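PDB 7AE5: phenolic acid decarboxylase, which catalyses the reversible, non-oxidative decarboxylation of 4-hydroxybenzoate and 3,4-dihydroxybenzoate with prenylated FMN and manganese, and also acts as a vanillic acid decarboxylase. Local coordinates for the interface of chains A and B and the interface of chains A and C. Residues are numbered along the deposited sequence; one frame, centred on the assembly and turned at random. Chains: chain A/B, Phenolic acid decarboxylase; chain C, Protein ShdD.

Two kinds of interface are sampled here. Contacts 1 and 3 join two copies of the decarboxylase, their C-alpha centres about 20 Å apart, and both draw on helix 364-372: A:Arg371 serves contact 1 and A:Lys366 contact 3. Contacts 2 and 4 belong to the docking of ShdD, with C-alpha centres about 10 Å apart, one largely ionic and the other apolar, and both use its small strands. Some 47 to 59 Å separate the C-alpha centres of the two groups, so ShdD binds well away from the sampled A-B patches. The deposited assembly, six decarboxylase chains with six ShdD chains, repeats each arrangement around the hexamer.

Contact 1: the interface of chains A and B. Residues chain A 336, 371, 374; chain B 336-337, 371.
Helix 364-372 of each chain meets its twin near the two-fold axis of the A-B interface in this UbiD-family hexamer, flanked by the ends of helices 323-336 and by the loop residues A:Ser374 and B:Met337. The centre is an arginine pair: A:Arg371 and B:Arg371 lay their guanidinium groups face over face, the planes only 3° apart. NE of A:Arg371 sits 3.2 Å from CZ of B:Arg371, and the two CZ atoms are 3.5 Å apart. Like charges stacked this way would be expected to repel, a cost that partners around the rims may help to offset. OG1 of A:Thr336 and OG1 of B:Thr336 each lie at the in-plane edge of their own chain's guanidinium. CG leaves opposite the backbone N (chi1 -175° in A:Arg371), and a bend at chi2 then folds the chain so that its flat end meets the other arginine. A:Ser374 lies beside the backbone of B:Arg371, its OG 3.5 Å from CA of that arginine. The same hydroxyl donates a 3.0 Å hydrogen bond to O of A:Arg371, tying the loop back to the helix end. Across the stack, CG2 of B:Thr336 comes 3.9 Å from NH2 of A:Arg371, while CE of B:Met337 lies 3.9 Å from O of A:Ser374. Replacing A:Arg371 with an alanine would probably leave the guanidinium of B:Arg371 without its stacking partner and open a gap at the two-fold axis.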
# COMPACT_ATOMS: atom_id res chain seq x y z
N THR A 336 -13.87 29.29 -1.29
CA THR A 336 -12.63 29.34 -0.54
C THR A 336 -11.39 29.18 -1.41
O THR A 336 -10.28 29.45 -0.93
CB THR A 336 -12.61 28.27 0.55
OG1 THR A 336 -12.95 27.00 -0.02
CG2 THR A 336 -13.61 28.60 1.64
N ARG A 371 -11.39 19.27 -0.93
CA ARG A 371 -12.54 20.16 -0.77
C ARG A 371 -13.78 19.60 -1.45
O ARG A 371 -14.87 19.62 -0.87
CB ARG A 371 -12.22 21.55 -1.31
CG ARG A 371 -13.31 22.57 -1.06
CD ARG A 371 -13.39 22.95 0.41
NE ARG A 371 -14.67 23.54 0.76
CZ ARG A 371 -15.73 22.85 1.17
NH1 ARG A 371 -15.70 21.53 1.26
NH2 ARG A 371 -16.84 23.51 1.50
N SER A 374 -15.44 16.89 0.48
CA SER A 374 -16.10 17.30 1.71
C SER A 374 -17.30 18.21 1.46
O SER A 374 -17.78 18.86 2.40
CB SER A 374 -15.10 18.00 2.65
OG SER A 374 -14.28 18.92 1.94
N THR B 336 -19.97 24.27 7.18
CA THR B 336 -20.55 23.25 6.31
C THR B 336 -20.84 21.94 7.02
O THR B 336 -21.52 21.09 6.45
CB THR B 336 -19.61 22.98 5.13
OG1 THR B 336 -18.28 22.76 5.61
CG2 THR B 336 -19.61 24.16 4.16
N MET B 337 -20.35 21.75 8.24
CA MET B 337 -20.48 20.48 8.95
C MET B 337 -20.90 20.75 10.39
O MET B 337 -20.07 20.74 11.31
CB MET B 337 -19.17 19.69 8.89
CG MET B 337 -18.62 19.56 7.48
SD MET B 337 -17.09 18.62 7.35
CE MET B 337 -17.51 17.49 6.02
N ARG B 371 -12.33 18.08 4.90
CA ARG B 371 -12.65 19.50 5.02
C ARG B 371 -11.51 20.26 5.70
O ARG B 371 -11.10 21.33 5.23
CB ARG B 371 -13.95 19.68 5.80
CG ARG B 371 -14.49 21.10 5.78
CD ARG B 371 -14.70 21.57 4.35
NE ARG B 371 -14.77 23.02 4.25
CZ ARG B 371 -13.77 23.80 3.85
NH1 ARG B 371 -12.58 23.29 3.55
NH2 ARG B 371 -13.96 25.11 3.76

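Contact 2: the interface of chains A and C. Residues chain A 31, 133, 141; chain C 33-36, 39.
A:Arg133 reaches from a decarboxylase loop to strand 34-36 and the following loop of ShdD, a small protein in which C:Cys3, C:Cys6, C:Cys28 and C:Cys31, two CXXC pairs, hold a zinc ion. From CB, which lies 4.2 Å from OE1 of C:Glu39, CG continues away from the backbone N (chi1 172°) and CD passes 3.5 Å from the same oxygen. A bend at chi3 turns the guanidinium toward the strand. NE remains farther from the glutamate, and beyond CZ the tip divides its work. NH1 forms a salt bridge and a 2.8 Å hydrogen bond with OE1 of C:Glu39, in the guanidinium plane, on the syn side of the carboxylate but tilted from its plane. NH2 donates to the carbonyl O of C:Ser34 at 2.6 Å, nearly in line with the C=O bond. The hydroxyl edge of C:Tyr33 lies over the rim of one guanidinium face. A second ion pair runs the opposite way, from C:Arg36 to A:Glu31, with the flat groups nearly coplanar. NE of C:Arg36 bonds to OE1 of A:Glu31 at 3.2 Å; the neighbouring NH2 contact is modelled too short to be trusted in detail. This guanidinium also lies over A:Phe141, NH2 being 4.1 Å from the ring centroid in a cation-pi contact. C:Glu39 OE2 accepts a 2.9 Å bond from the backbone N of C:Arg36, steadying the glutamate that receives A:Arg133. A water bridges N of A:Phe141 and OG of C:Ser34.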
# COMPACT_ATOMS: atom_id res chain seq x y z
N GLU A 31 -44.02 0.14 -29.85
CA GLU A 31 -42.85 -0.62 -29.43
C GLU A 31 -42.42 -1.55 -30.56
O GLU A 31 -43.27 -2.15 -31.23
CB GLU A 31 -43.14 -1.44 -28.17
CG GLU A 31 -43.73 -0.64 -27.03
CD GLU A 31 -45.23 -0.80 -26.92
OE1 GLU A 31 -45.77 -1.82 -27.41
OE2 GLU A 31 -45.88 0.09 -26.34
N ARG A 133 -43.78 1.31 -24.34
CA ARG A 133 -42.82 0.66 -23.45
C ARG A 133 -41.42 1.16 -23.78
O ARG A 133 -40.93 0.96 -24.90
CB ARG A 133 -42.91 -0.86 -23.58
CG ARG A 133 -41.82 -1.61 -22.84
CD ARG A 133 -42.20 -3.07 -22.65
NE ARG A 133 -42.89 -3.29 -21.38
CZ ARG A 133 -44.10 -3.81 -21.27
NH1 ARG A 133 -44.79 -4.20 -22.33
NH2 ARG A 133 -44.63 -3.96 -20.06
N PHE A 141 -45.95 0.93 -19.29
CA PHE A 141 -45.71 2.14 -20.06
C PHE A 141 -45.45 3.29 -19.09
O PHE A 141 -46.18 3.48 -18.12
CB PHE A 141 -46.90 2.46 -20.96
CG PHE A 141 -47.31 1.32 -21.84
CD1 PHE A 141 -46.36 0.47 -22.39
CD2 PHE A 141 -48.65 1.09 -22.12
CE1 PHE A 141 -46.73 -0.58 -23.20
CE2 PHE A 141 -49.03 0.04 -22.93
CZ PHE A 141 -48.07 -0.80 -23.48
N TYR C 33 -48.55 -5.69 -14.06
CA TYR C 33 -47.83 -5.79 -15.32
C TYR C 33 -48.76 -5.49 -16.48
O TYR C 33 -49.86 -6.05 -16.57
CB TYR C 33 -47.21 -7.18 -15.48
CG TYR C 33 -46.25 -7.29 -16.64
CD1 TYR C 33 -46.51 -8.13 -17.72
CD2 TYR C 33 -45.07 -6.56 -16.66
CE1 TYR C 33 -45.64 -8.23 -18.78
CE2 TYR C 33 -44.18 -6.65 -17.72
CZ TYR C 33 -44.47 -7.49 -18.78
OH TYR C 33 -43.59 -7.59 -19.83
N SER C 34 -48.33 -4.60 -17.37
CA SER C 34 -49.13 -4.20 -18.52
C SER C 34 -48.37 -4.50 -19.81
O SER C 34 -47.14 -4.41 -19.86
CB SER C 34 -49.49 -2.71 -18.45
OG SER C 34 -48.43 -1.95 -17.91
N TRP C 35 -49.12 -4.85 -20.85
CA TRP C 35 -48.52 -5.17 -22.14
C TRP C 35 -49.57 -5.03 -23.23
O TRP C 35 -50.76 -5.25 -23.01
CB TRP C 35 -47.92 -6.58 -22.14
CG TRP C 35 -48.93 -7.69 -22.16
CD1 TRP C 35 -49.43 -8.33 -23.25
CD2 TRP C 35 -49.56 -8.31 -21.02
NE1 TRP C 35 -50.33 -9.30 -22.87
CE2 TRP C 35 -50.42 -9.30 -21.51
CE3 TRP C 35 -49.47 -8.11 -19.64
CZ2 TRP C 35 -51.20 -10.10 -20.66
CZ3 TRP C 35 -50.24 -8.90 -18.80
CH2 TRP C 35 -51.09 -9.88 -19.32
N ARG C 36 -49.10 -4.66 -24.42
CA ARG C 36 -49.97 -4.52 -25.58
C ARG C 36 -50.18 -5.87 -26.26
O ARG C 36 -49.38 -6.80 -26.12
CB ARG C 36 -49.37 -3.53 -26.58
CG ARG C 36 -50.34 -2.49 -27.10
CD ARG C 36 -49.72 -1.70 -28.23
NE ARG C 36 -48.73 -0.74 -27.75
CZ ARG C 36 -49.00 0.33 -27.02
NH1 ARG C 36 -50.24 0.65 -26.69
NH2 ARG C 36 -48.00 1.11 -26.61
N GLU C 39 -47.41 -6.88 -28.60
CA GLU C 39 -46.13 -7.28 -28.03
C GLU C 39 -46.10 -8.79 -27.80
O GLU C 39 -47.13 -9.47 -27.73
CB GLU C 39 -45.87 -6.55 -26.71
CG GLU C 39 -45.82 -5.04 -26.81
CD GLU C 39 -45.46 -4.38 -25.49
OE1 GLU C 39 -44.30 -4.52 -25.05
OE2 GLU C 39 -46.34 -3.73 -24.89
O HOH W 1 -48.87 1.00 -18.81

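Contact 3: the interface of chains A and B. Residues chain A 363, 366, 412-413, 441, 449; chain B 419, 434.
On chain B, a loop residue between strands 414-418 and 420-421 and the start of strand 434-442 push against chain A, where the beginning of helix 364-372 meets the loops holding A:Gly363, A:Lys412 and A:Glu449. B:Asn419 is the wedge, hiding 97 Å² of its surface. Its CG lies away from the backbone N (chi1 -153°), which carries the side-chain amide to the carboxylate of A:Glu449. There ND2 makes weak hydrogen bonds to both oxygens, 2.9 Å to OE2 and 3.1 Å to OE1. OD1 also lies close to OE2, an acceptor pair that makes the modelled amide orientation doubtful. The amide stands steeply against the carboxylate, the planes 77° apart. A:Lys412 fixes that acceptor from its own chain: NZ bonds OE2 of A:Glu449 at 2.6 Å, nearly in line with the C-O bond. This salt bridge probably offsets some of the carboxylate's charge. CD of A:Lys412 also packs 4.0 Å from CG of B:Asn419. A:Lys366 braces the lysine's backbone, its NZ donating to O of A:Lys412 at 3.3 Å. To one side, CE of B:Met434 rests 3.5 Å from CA of A:Gly363 and 4.0 Å from CB of A:Glu449. The patch lies between the start of helix 364-372, strand 434-442 and the A:Glu449 loop, its centre about 35 Å from A:Glu278, the predicted proton donor.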
# COMPACT_ATOMS: atom_id res chain seq x y z
N GLY A 363 1.32 20.63 -4.23
CA GLY A 363 0.33 19.78 -3.60
C GLY A 363 -1.06 20.36 -3.53
O GLY A 363 -1.98 19.65 -3.10
N LYS A 366 -4.29 18.36 -4.63
CA LYS A 366 -4.93 17.41 -3.72
C LYS A 366 -5.85 18.12 -2.73
O LYS A 366 -6.89 17.57 -2.35
CB LYS A 366 -3.87 16.60 -2.98
CG LYS A 366 -2.87 15.91 -3.89
CD LYS A 366 -3.19 14.44 -4.06
CE LYS A 366 -2.13 13.74 -4.90
NZ LYS A 366 -2.04 12.29 -4.57
N LYS A 412 2.88 8.61 -6.96
CA LYS A 412 2.71 9.71 -6.02
C LYS A 412 1.49 10.55 -6.34
O LYS A 412 0.92 11.19 -5.44
CB LYS A 412 3.96 10.60 -6.00
CG LYS A 412 4.23 11.31 -7.33
CD LYS A 412 4.92 12.65 -7.13
CE LYS A 412 5.14 13.34 -8.47
NZ LYS A 412 4.14 14.42 -8.73
N ASP A 413 1.07 10.58 -7.61
CA ASP A 413 -0.05 11.41 -8.02
C ASP A 413 -1.41 10.75 -7.79
O ASP A 413 -2.43 11.43 -7.93
CB ASP A 413 0.08 11.79 -9.51
CG ASP A 413 0.86 13.10 -9.75
OD1 ASP A 413 0.70 14.09 -9.00
OD2 ASP A 413 1.62 13.17 -10.73
N ASP A 441 -3.85 13.43 -9.34
CA ASP A 441 -3.29 14.77 -9.46
C ASP A 441 -2.56 14.89 -10.80
O ASP A 441 -1.34 14.73 -10.90
CB ASP A 441 -2.38 15.08 -8.28
CG ASP A 441 -1.73 16.45 -8.38
OD1 ASP A 441 -0.83 16.74 -7.57
OD2 ASP A 441 -2.11 17.23 -9.27
N GLU A 449 7.26 21.45 -4.63
CA GLU A 449 7.33 20.10 -5.15
C GLU A 449 8.43 20.00 -6.21
O GLU A 449 8.45 20.81 -7.14
CB GLU A 449 6.00 19.65 -5.76
CG GLU A 449 6.06 18.24 -6.31
CD GLU A 449 4.73 17.74 -6.84
OE1 GLU A 449 3.72 18.44 -6.69
OE2 GLU A 449 4.71 16.63 -7.42
N ASN B 419 2.31 13.58 -1.44
CA ASN B 419 2.42 14.73 -2.34
C ASN B 419 1.32 15.76 -2.09
O ASN B 419 0.73 16.30 -3.02
CB ASN B 419 2.43 14.28 -3.80
CG ASN B 419 3.16 15.25 -4.71
OD1 ASN B 419 4.35 15.53 -4.51
ND2 ASN B 419 2.47 15.77 -5.72
N MET B 434 6.69 19.65 1.44
CA MET B 434 5.61 18.76 1.04
C MET B 434 5.21 17.88 2.21
O MET B 434 6.06 17.47 3.02
CB MET B 434 6.03 17.88 -0.14
CG MET B 434 6.06 18.58 -1.50
SD MET B 434 4.73 19.78 -1.75
CE MET B 434 3.61 18.78 -2.73

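Contact 4: the interface of chains A and C. Residues chain A 126, 171-174; chain C 14-15, 25.
Apolar packing dominates where C:Met14 and C:Val15 of ShdD press against the decarboxylase. C:Val15 lays both methyls against one face of A:Phe126: CG2 stands over the centre, 3.7 Å from the centroid in a CH-pi contact, while CG1 sits above the rim and touches CD1 at 3.5 Å. C:Met14 approaches that ring at its edge instead, its CE in plane and 3.5 Å from CE1. The methionine is drawn out to full length, with chi1, chi2 and chi3 at 177°, 174° and 174°, and this carries its methyl between the aromatic ring and strand 169-173. On the strand side, CE meets CG1 of A:Val171 at 3.6 Å and CA of A:Asp173 at 3.5 Å. CB of A:Arg174 adds a looser contact to CG1 of C:Val15. With an alanine in place of A:Phe126, C:Val15 would probably lose its aromatic platform, and the C:Met14 methyl its support at the ring edge.

Among contacts with polar atoms, the same methyl lies 3.4 Å from the carbonyl O of A:Lys172, a van der Waals touch against the backbone. Within chain A, the backbone N of A:Arg174 donates a weak 2.9 Å hydrogen bond to OD1 of A:Asp173, which may help to hold the chain beside the methionine. The site brings ShdD strand 11-16 against the 3-10 helix 125-127 and strand 169-173 of the decarboxylase, its centre about 22 Å from the predicted proton donor A:Glu278.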
# COMPACT_ATOMS: atom_id res chain seq x y z
N PHE A 126 -54.63 7.29 -22.59
CA PHE A 126 -54.23 6.82 -23.91
C PHE A 126 -54.83 7.66 -25.03
O PHE A 126 -54.26 7.74 -26.12
CB PHE A 126 -54.61 5.35 -24.07
CG PHE A 126 -53.80 4.41 -23.23
CD1 PHE A 126 -54.12 4.20 -21.90
CD2 PHE A 126 -52.71 3.75 -23.76
CE1 PHE A 126 -53.37 3.34 -21.12
CE2 PHE A 126 -51.96 2.88 -22.98
CZ PHE A 126 -52.29 2.68 -21.66
N VAL A 171 -47.84 3.93 -15.92
CA VAL A 171 -49.28 3.92 -16.20
C VAL A 171 -49.86 2.60 -15.70
O VAL A 171 -49.46 1.52 -16.13
CB VAL A 171 -49.54 4.11 -17.70
CG1 VAL A 171 -51.02 4.09 -17.99
CG2 VAL A 171 -48.92 5.42 -18.17
N LYS A 172 -50.81 2.70 -14.76
CA LYS A 172 -51.44 1.54 -14.14
C LYS A 172 -52.84 1.28 -14.68
O LYS A 172 -53.15 0.16 -15.10
CB LYS A 172 -51.49 1.71 -12.62
CG LYS A 172 -50.52 0.81 -11.87
CD LYS A 172 -49.16 1.47 -11.71
CE LYS A 172 -48.14 0.48 -11.20
NZ LYS A 172 -48.46 0.01 -9.83
N ASP A 173 -53.71 2.29 -14.66
CA ASP A 173 -55.01 2.22 -15.30
C ASP A 173 -55.17 3.43 -16.21
O ASP A 173 -54.31 4.31 -16.27
CB ASP A 173 -56.14 2.15 -14.26
CG ASP A 173 -57.30 1.30 -14.73
OD1 ASP A 173 -57.30 0.90 -15.92
OD2 ASP A 173 -58.21 1.01 -13.92
N ARG A 174 -56.30 3.47 -16.93
CA ARG A 174 -56.53 4.56 -17.88
C ARG A 174 -56.53 5.92 -17.21
O ARG A 174 -56.27 6.93 -17.87
CB ARG A 174 -57.84 4.32 -18.63
CG ARG A 174 -59.09 4.36 -17.76
CD ARG A 174 -60.24 3.62 -18.42
NE ARG A 174 -60.69 4.25 -19.65
CZ ARG A 174 -61.88 4.81 -19.82
NH1 ARG A 174 -62.78 4.83 -18.84
NH2 ARG A 174 -62.18 5.37 -20.99
N MET C 14 -57.26 -3.33 -20.50
CA MET C 14 -57.11 -2.00 -19.93
C MET C 14 -57.70 -0.93 -20.85
O MET C 14 -58.55 -0.14 -20.42
CB MET C 14 -55.63 -1.73 -19.64
CG MET C 14 -55.30 -0.35 -19.11
SD MET C 14 -53.56 -0.32 -18.66
CE MET C 14 -53.33 1.39 -18.23
N VAL C 15 -57.26 -0.90 -22.11
CA VAL C 15 -57.78 0.02 -23.11
C VAL C 15 -57.79 -0.68 -24.46
O VAL C 15 -57.20 -1.75 -24.64
CB VAL C 15 -56.94 1.32 -23.22
CG1 VAL C 15 -57.00 2.13 -21.93
CG2 VAL C 15 -55.51 1.00 -23.60
N VAL C 25 -54.49 -3.21 -24.86
CA VAL C 25 -53.54 -3.22 -23.75
C VAL C 25 -54.17 -3.98 -22.60
O VAL C 25 -55.28 -3.67 -22.17
CB VAL C 25 -53.16 -1.79 -23.32
CG1 VAL C 25 -52.47 -1.81 -21.97
CG2 VAL C 25 -52.27 -1.15 -24.37